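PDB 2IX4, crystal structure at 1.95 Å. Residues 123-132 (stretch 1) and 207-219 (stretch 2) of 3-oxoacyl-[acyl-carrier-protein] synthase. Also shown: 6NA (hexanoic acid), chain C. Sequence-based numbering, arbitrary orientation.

Stretch 1, residues 123-132: GIGSICDIVE
Stretch 2, residues 207-219: ESSIDALSVAGFS

Two loops, each leading into a helix, bury 473 Å² between them. The axes of helices 127-132 and 212-219 come within 9.6 Å, with 109° between their N-to-C directions; CA atoms pair Gly 123 with Glu 207 (6.6 Å) and Cys 128 with Asp 211 (6.3 Å).

Glu 207, extended (phi/psi -160/136) with chi1 t and chi2 p, suits its place because its two carboxylate oxygens accept from successive backbone NH groups: Ile 124 N donates to Glu 207 OE2 at 3.0 Å, and Gly 123 N weakly to Glu 207 OE1 at 3.1 Å. Glycine suits position 123 (-80/-47), since a CB would clash with OE1 and with the hexanoic acid. Gly 125 (98/-119) adopts angles that call for glycine; water 1 donates to its O and to Glu 207 OE2, 2.6 Å each.

Branched apolar chains fill the remaining space. Ile 124 (-123/-29; m, t) sets its CD1 4.0 Å from Phe 218 CE2, at the ring edge, while its CG1 lies 3.7 Å from ligand CD. Ile 127 (-61/-38; m, t) begins its helix, its CA-to-CB bond pointing toward the other stretch: its CG2 is 3.9 Å from Leu 213 CB, its CD1 3.3 Å from Ser 214 OG. Asp 211 OD1 accepts from Ser 214 N (3.0 Å), capping the helix, and from Ser 214 OG (2.8 Å). One turn on from Ile 127, Val 131 CG2 meets Leu 213 CD2 at 3.8 Å.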

ATOM      1  N   GLY A 123       3.291   0.290   6.896  1.00 27.13           N
ATOM      2  CA  GLY A 123       4.445   0.584   6.057  1.00 27.82           C
ATOM      3  C   GLY A 123       5.270  -0.626   5.663  1.00 28.25           C
ATOM      4  O   GLY A 123       5.636  -0.773   4.493  1.00 28.44           O
ATOM      5  N   ILE A 124       5.576  -1.484   6.635  1.00 28.69           N
ATOM      6  CA  ILE A 124       6.446  -2.645   6.402  1.00 29.17           C
ATOM      7  C   ILE A 124       5.787  -3.980   6.765  1.00 29.13           C
ATOM      8  O   ILE A 124       6.106  -5.012   6.174  1.00 29.32           O
ATOM      9  CB  ILE A 124       7.810  -2.535   7.138  1.00 29.23           C
ATOM     10  CG1 ILE A 124       8.308  -1.087   7.179  1.00 29.92           C
ATOM     11  CG2 ILE A 124       8.851  -3.418   6.449  1.00 29.77           C
ATOM     12  CD1 ILE A 124       9.486  -0.848   8.126  1.00 30.36           C
ATOM     13  N   GLY A 125       4.879  -3.963   7.735  1.00 29.15           N
ATOM     14  CA  GLY A 125       4.165  -5.177   8.128  1.00 29.08           C
ATOM     15  C   GLY A 125       4.771  -5.844   9.344  1.00 28.93           C
ATOM     16  O   GLY A 125       4.830  -5.248  10.421  1.00 29.19           O
ATOM     17  N   SER A 126       5.224  -7.083   9.173  1.00 28.55           N
ATOM     18  CA  SER A 126       5.771  -7.851  10.289  1.00 27.92           C
ATOM     19  C   SER A 126       7.084  -8.544   9.924  1.00 27.54           C
ATOM     20  O   SER A 126       7.102  -9.729   9.580  1.00 27.58           O
ATOM     21  CB  SER A 126       4.735  -8.856  10.801  1.00 27.90           C
ATOM     22  OG  SER A 126       5.141  -9.412  12.039  1.00 28.05           O
ATOM     23  N   ILE A 127       8.179  -7.790  10.006  1.00 27.00           N
ATOM     24  CA  ILE A 127       9.517  -8.314   9.729  1.00 26.50           C
ATOM     25  C   ILE A 127       9.906  -9.454  10.677  1.00 26.09           C
ATOM     26  O   ILE A 127      10.538 -10.421  10.253  1.00 25.97           O
ATOM     27  CB  ILE A 127      10.602  -7.194   9.747  1.00 26.63           C
ATOM     28  CG1 ILE A 127      10.341  -6.181   8.623  1.00 27.03           C
ATOM     29  CG2 ILE A 127      12.005  -7.789   9.610  1.00 26.31           C
ATOM     30  CD1 ILE A 127      11.437  -5.129   8.436  1.00 28.58           C
ATOM     31  N   CYS A 128       9.516  -9.345  11.949  1.00 25.60           N
ATOM     32  CA  CYS A 128       9.861 -10.357  12.953  1.00 25.28           C
ATOM     33  C   CYS A 128       9.258 -11.726  12.633  1.00 24.61           C
ATOM     34  O   CYS A 128       9.869 -12.760  12.915  1.00 24.68           O
ATOM     35  CB  CYS A 128       9.461  -9.902  14.361  1.00 25.37           C
ATOM     36  SG  CYS A 128       7.685  -9.698  14.624  1.00 27.38           S
ATOM     37  N   ASP A 129       8.063 -11.726  12.045  1.00 23.90           N
ATOM     38  CA  ASP A 129       7.419 -12.958  11.597  1.00 23.03           C
ATOM     39  C   ASP A 129       8.139 -13.582  10.405  1.00 22.40           C
ATOM     40  O   ASP A 129       8.236 -14.806  10.309  1.00 22.20           O
ATOM     41  CB  ASP A 129       5.949 -12.707  11.261  1.00 23.32           C
ATOM     42  CG  ASP A 129       5.073 -12.633  12.497  1.00 24.05           C
ATOM     43  OD1 ASP A 129       5.188 -13.523  13.369  1.00 25.69           O
ATOM     44  OD2 ASP A 129       4.261 -11.694  12.594  1.00 24.96           O
ATOM     45  N   ILE A 130       8.641 -12.740   9.501  1.00 21.51           N
ATOM     46  CA  ILE A 130       9.416 -13.222   8.355  1.00 20.88           C
ATOM     47  C   ILE A 130      10.779 -13.757   8.805  1.00 20.53           C
ATOM     48  O   ILE A 130      11.290 -14.722   8.236  1.00 20.42           O
ATOM     49  CB  ILE A 130       9.577 -12.137   7.257  1.00 20.75           C
ATOM     50  CG1 ILE A 130       8.202 -11.618   6.819  1.00 20.49           C
ATOM     51  CG2 ILE A 130      10.348 -12.691   6.044  1.00 20.73           C
ATOM     52  CD1 ILE A 130       8.240 -10.328   6.008  1.00 20.02           C
ATOM     53  N   VAL A 131      11.353 -13.132   9.832  1.00 20.34           N
ATOM     54  CA  VAL A 131      12.622 -13.580  10.415  1.00 20.02           C
ATOM     55  C   VAL A 131      12.480 -14.972  11.045  1.00 20.04           C
ATOM     56  O   VAL A 131      13.331 -15.846  10.838  1.00 19.82           O
ATOM     57  CB  VAL A 131      13.182 -12.543  11.440  1.00 19.99           C
ATOM     58  CG1 VAL A 131      14.279 -13.151  12.308  1.00 19.35           C
ATOM     59  CG2 VAL A 131      13.712 -11.312  10.710  1.00 19.48           C
ATOM     60  N   GLU A 132      11.396 -15.174  11.793  1.00 19.98           N
ATOM     61  CA  GLU A 132      11.103 -16.477  12.399  1.00 20.33           C
ATOM     62  C   GLU A 132      10.948 -17.577  11.346  1.00 19.97           C
ATOM     63  O   GLU A 132      11.448 -18.689  11.521  1.00 19.90           O
ATOM     64  CB  GLU A 132       9.853 -16.407  13.284  1.00 20.47           C
ATOM     65  CG  GLU A 132      10.072 -15.681  14.603  1.00 22.39           C
ATOM     66  CD  GLU A 132       9.007 -15.984  15.657  1.00 24.56           C
ATOM     67  OE1 GLU A 132       8.035 -16.716  15.359  1.00 25.80           O
ATOM     68  OE2 GLU A 132       9.147 -15.482  16.794  1.00 25.12           O
ATOM     69  N   GLU A 207       1.877   0.586  12.681  1.00 23.40           N
ATOM     70  CA  GLU A 207       3.225   0.050  12.551  1.00 23.87           C
ATOM     71  C   GLU A 207       3.691  -0.569  13.854  1.00 23.86           C
ATOM     72  O   GLU A 207       3.494  -0.008  14.931  1.00 23.97           O
ATOM     73  CB  GLU A 207       4.220   1.126  12.116  1.00 24.08           C
ATOM     74  CG  GLU A 207       5.459   0.569  11.411  1.00 24.96           C
ATOM     75  CD  GLU A 207       5.211   0.296   9.939  1.00 26.91           C
ATOM     76  OE1 GLU A 207       5.079   1.271   9.175  1.00 26.99           O
ATOM     77  OE2 GLU A 207       5.149  -0.889   9.544  1.00 27.45           O
ATOM     78  N   SER A 208       4.297  -1.742  13.741  1.00 23.98           N
ATOM     79  CA  SER A 208       4.955  -2.383  14.862  1.00 23.96           C
ATOM     80  C   SER A 208       6.222  -3.010  14.329  1.00 23.74           C
ATOM     81  O   SER A 208       6.279  -4.211  14.066  1.00 23.91           O
ATOM     82  CB  SER A 208       4.061  -3.436  15.495  1.00 24.02           C
ATOM     83  OG  SER A 208       4.643  -3.895  16.699  1.00 25.41           O
ATOM     84  N   SER A 209       7.236  -2.176  14.158  1.00 23.55           N
ATOM     85  CA  SER A 209       8.457  -2.596  13.499  1.00 23.45           C
ATOM     86  C   SER A 209       9.689  -2.399  14.385  1.00 23.25           C
ATOM     87  O   SER A 209      10.775  -2.104  13.888  1.00 23.36           O
ATOM     88  CB  SER A 209       8.605  -1.851  12.167  1.00 23.39           C
ATOM     89  OG  SER A 209       9.327  -2.632  11.231  1.00 24.50           O
ATOM     90  N   ILE A 210       9.526  -2.565  15.698  1.00 22.97           N
ATOM     91  CA  ILE A 210      10.680  -2.557  16.601  1.00 22.67           C
ATOM     92  C   ILE A 210      11.146  -3.989  16.848  1.00 22.48           C
ATOM     93  O   ILE A 210      10.576  -4.715  17.663  1.00 22.36           O
ATOM     94  CB  ILE A 210      10.426  -1.810  17.942  1.00 22.78           C
ATOM     95  CG1 ILE A 210       9.884  -0.398  17.691  1.00 22.48           C
ATOM     96  CG2 ILE A 210      11.726  -1.751  18.764  1.00 22.53           C
ATOM     97  CD1 ILE A 210       9.458   0.340  18.948  1.00 22.72           C
ATOM     98  N   ASP A 211      12.185  -4.378  16.115  1.00 22.19           N
ATOM     99  CA  ASP A 211      12.742  -5.723  16.170  1.00 22.07           C
ATOM    100  C   ASP A 211      14.153  -5.697  15.602  1.00 21.82           C
ATOM    101  O   ASP A 211      14.557  -4.706  14.989  1.00 21.44           O
ATOM    102  CB  ASP A 211      11.865  -6.713  15.387  1.00 22.34           C
ATOM    103  CG  ASP A 211      11.547  -6.231  13.977  1.00 23.16           C
ATOM    104  OD1 ASP A 211      12.448  -6.233  13.109  1.00 23.82           O
ATOM    105  OD2 ASP A 211      10.384  -5.857  13.735  1.00 24.68           O
ATOM    106  N   ALA A 212      14.878  -6.795  15.792  1.00 21.50           N
ATOM    107  CA  ALA A 212      16.293  -6.892  15.430  1.00 21.42           C
ATOM    108  C   ALA A 212      16.621  -6.389  14.027  1.00 21.45           C
ATOM    109  O   ALA A 212      17.461  -5.502  13.862  1.00 21.39           O
ATOM    110  CB  ALA A 212      16.773  -8.321  15.597  1.00 21.30           C
ATOM    111  N   LEU A 213      15.948  -6.952  13.025  1.00 21.51           N
ATOM    112  CA  LEU A 213      16.271  -6.654  11.634  1.00 21.64           C
ATOM    113  C   LEU A 213      15.836  -5.256  11.199  1.00 21.49           C
ATOM    114  O   LEU A 213      16.509  -4.622  10.386  1.00 21.45           O
ATOM    115  CB  LEU A 213      15.702  -7.726  10.696  1.00 21.62           C
ATOM    116  CG  LEU A 213      16.322  -7.803   9.298  1.00 22.17           C
ATOM    117  CD1 LEU A 213      17.858  -7.835   9.362  1.00 21.98           C
ATOM    118  CD2 LEU A 213      15.777  -9.010   8.532  1.00 21.91           C
ATOM    119  N   SER A 214      14.715  -4.783  11.742  1.00 21.34           N
ATOM    120  CA  SER A 214      14.239  -3.426  11.467  1.00 21.33           C
ATOM    121  C   SER A 214      15.217  -2.377  11.980  1.00 21.04           C
ATOM    122  O   SER A 214      15.587  -1.456  11.245  1.00 21.27           O
ATOM    123  CB  SER A 214      12.869  -3.196  12.095  1.00 21.41           C
ATOM    124  OG  SER A 214      11.899  -4.045  11.515  1.00 22.63           O
ATOM    125  N   VAL A 215      15.632  -2.527  13.237  1.00 20.62           N
ATOM    126  CA  VAL A 215      16.615  -1.637  13.852  1.00 20.28           C
ATOM    127  C   VAL A 215      17.948  -1.708  13.104  1.00 20.32           C
ATOM    128  O   VAL A 215      18.506  -0.670  12.752  1.00 20.44           O
ATOM    129  CB  VAL A 215      16.801  -1.927  15.369  1.00 20.24           C
ATOM    130  CG1 VAL A 215      17.880  -1.042  15.965  1.00 19.70           C
ATOM    131  CG2 VAL A 215      15.489  -1.715  16.126  1.00 19.59           C
ATOM    132  N   ALA A 216      18.432  -2.923  12.839  1.00 20.31           N
ATOM    133  CA  ALA A 216      19.684  -3.123  12.098  1.00 20.61           C
ATOM    134  C   ALA A 216      19.615  -2.564  10.682  1.00 20.84           C
ATOM    135  O   ALA A 216      20.597  -2.017  10.173  1.00 21.04           O
ATOM    136  CB  ALA A 216      20.059  -4.596  12.062  1.00 20.41           C
ATOM    137  N   GLY A 217      18.453  -2.714  10.047  1.00 21.22           N
ATOM    138  CA  GLY A 217      18.227  -2.221   8.690  1.00 21.85           C
ATOM    139  C   GLY A 217      18.273  -0.707   8.606  1.00 22.35           C
ATOM    140  O   GLY A 217      18.989  -0.151   7.779  1.00 22.19           O
ATOM    141  N   PHE A 218      17.506  -0.039   9.466  1.00 22.83           N
ATOM    142  CA  PHE A 218      17.515   1.423   9.531  1.00 23.54           C
ATOM    143  C   PHE A 218      18.848   2.003  10.018  1.00 24.16           C
ATOM    144  O   PHE A 218      19.222   3.112   9.624  1.00 24.43           O
ATOM    145  CB  PHE A 218      16.361   1.945  10.387  1.00 23.34           C
ATOM    146  CG  PHE A 218      15.034   1.966   9.679  1.00 23.54           C
ATOM    147  CD1 PHE A 218      14.797   2.861   8.635  1.00 23.92           C
ATOM    148  CD2 PHE A 218      14.014   1.105  10.065  1.00 23.98           C
ATOM    149  CE1 PHE A 218      13.565   2.887   7.984  1.00 23.91           C
ATOM    150  CE2 PHE A 218      12.778   1.122   9.423  1.00 23.80           C
ATOM    151  CZ  PHE A 218      12.557   2.015   8.380  1.00 23.88           C
ATOM    152  N   SER A 219      19.554   1.260  10.869  1.00 24.79           N
ATOM    153  CA  SER A 219      20.900   1.655  11.302  1.00 25.51           C
ATOM    154  C   SER A 219      21.904   1.608  10.153  1.00 26.17           C
ATOM    155  O   SER A 219      22.840   2.410  10.112  1.00 26.35           O
ATOM    156  CB  SER A 219      21.398   0.768  12.444  1.00 25.55           C
ATOM    157  OG  SER A 219      20.659   0.983  13.630  1.00 25.10           O
TER
HETATM  158  CA  6NA C1462      11.091   5.073   6.288  1.00 26.72           C
HETATM  159  C   6NA C1462      10.029   6.136   6.125  1.00 26.52           C
HETATM  160  O   6NA C1462       9.902   6.728   5.066  1.00 25.73           O
HETATM  161  CB  6NA C1462      10.580   3.762   5.703  1.00 26.98           C
HETATM  162  CG  6NA C1462       9.733   2.997   6.717  1.00 27.55           C
HETATM  163  CD  6NA C1462       8.454   2.482   6.081  1.00 27.91           C
HETATM  164  C6  6NA C1462       7.302   2.542   7.058  1.00 27.95           C
HETATM  165  O   HOH W   1       4.616  -2.790  11.193  1.00 20.91           O
HETATM  166  O   HOH W   2       7.683  -5.241  11.093  1.00 25.89           O
HETATM  167  O   HOH W   3       3.612  -5.954  13.419  1.00 26.32           O
HETATM  168  O   HOH W   4       2.678  -2.517   8.860  1.00 36.91           O
HETATM  169  O   HOH W   5       8.033  -6.727  13.267  1.00 31.13           O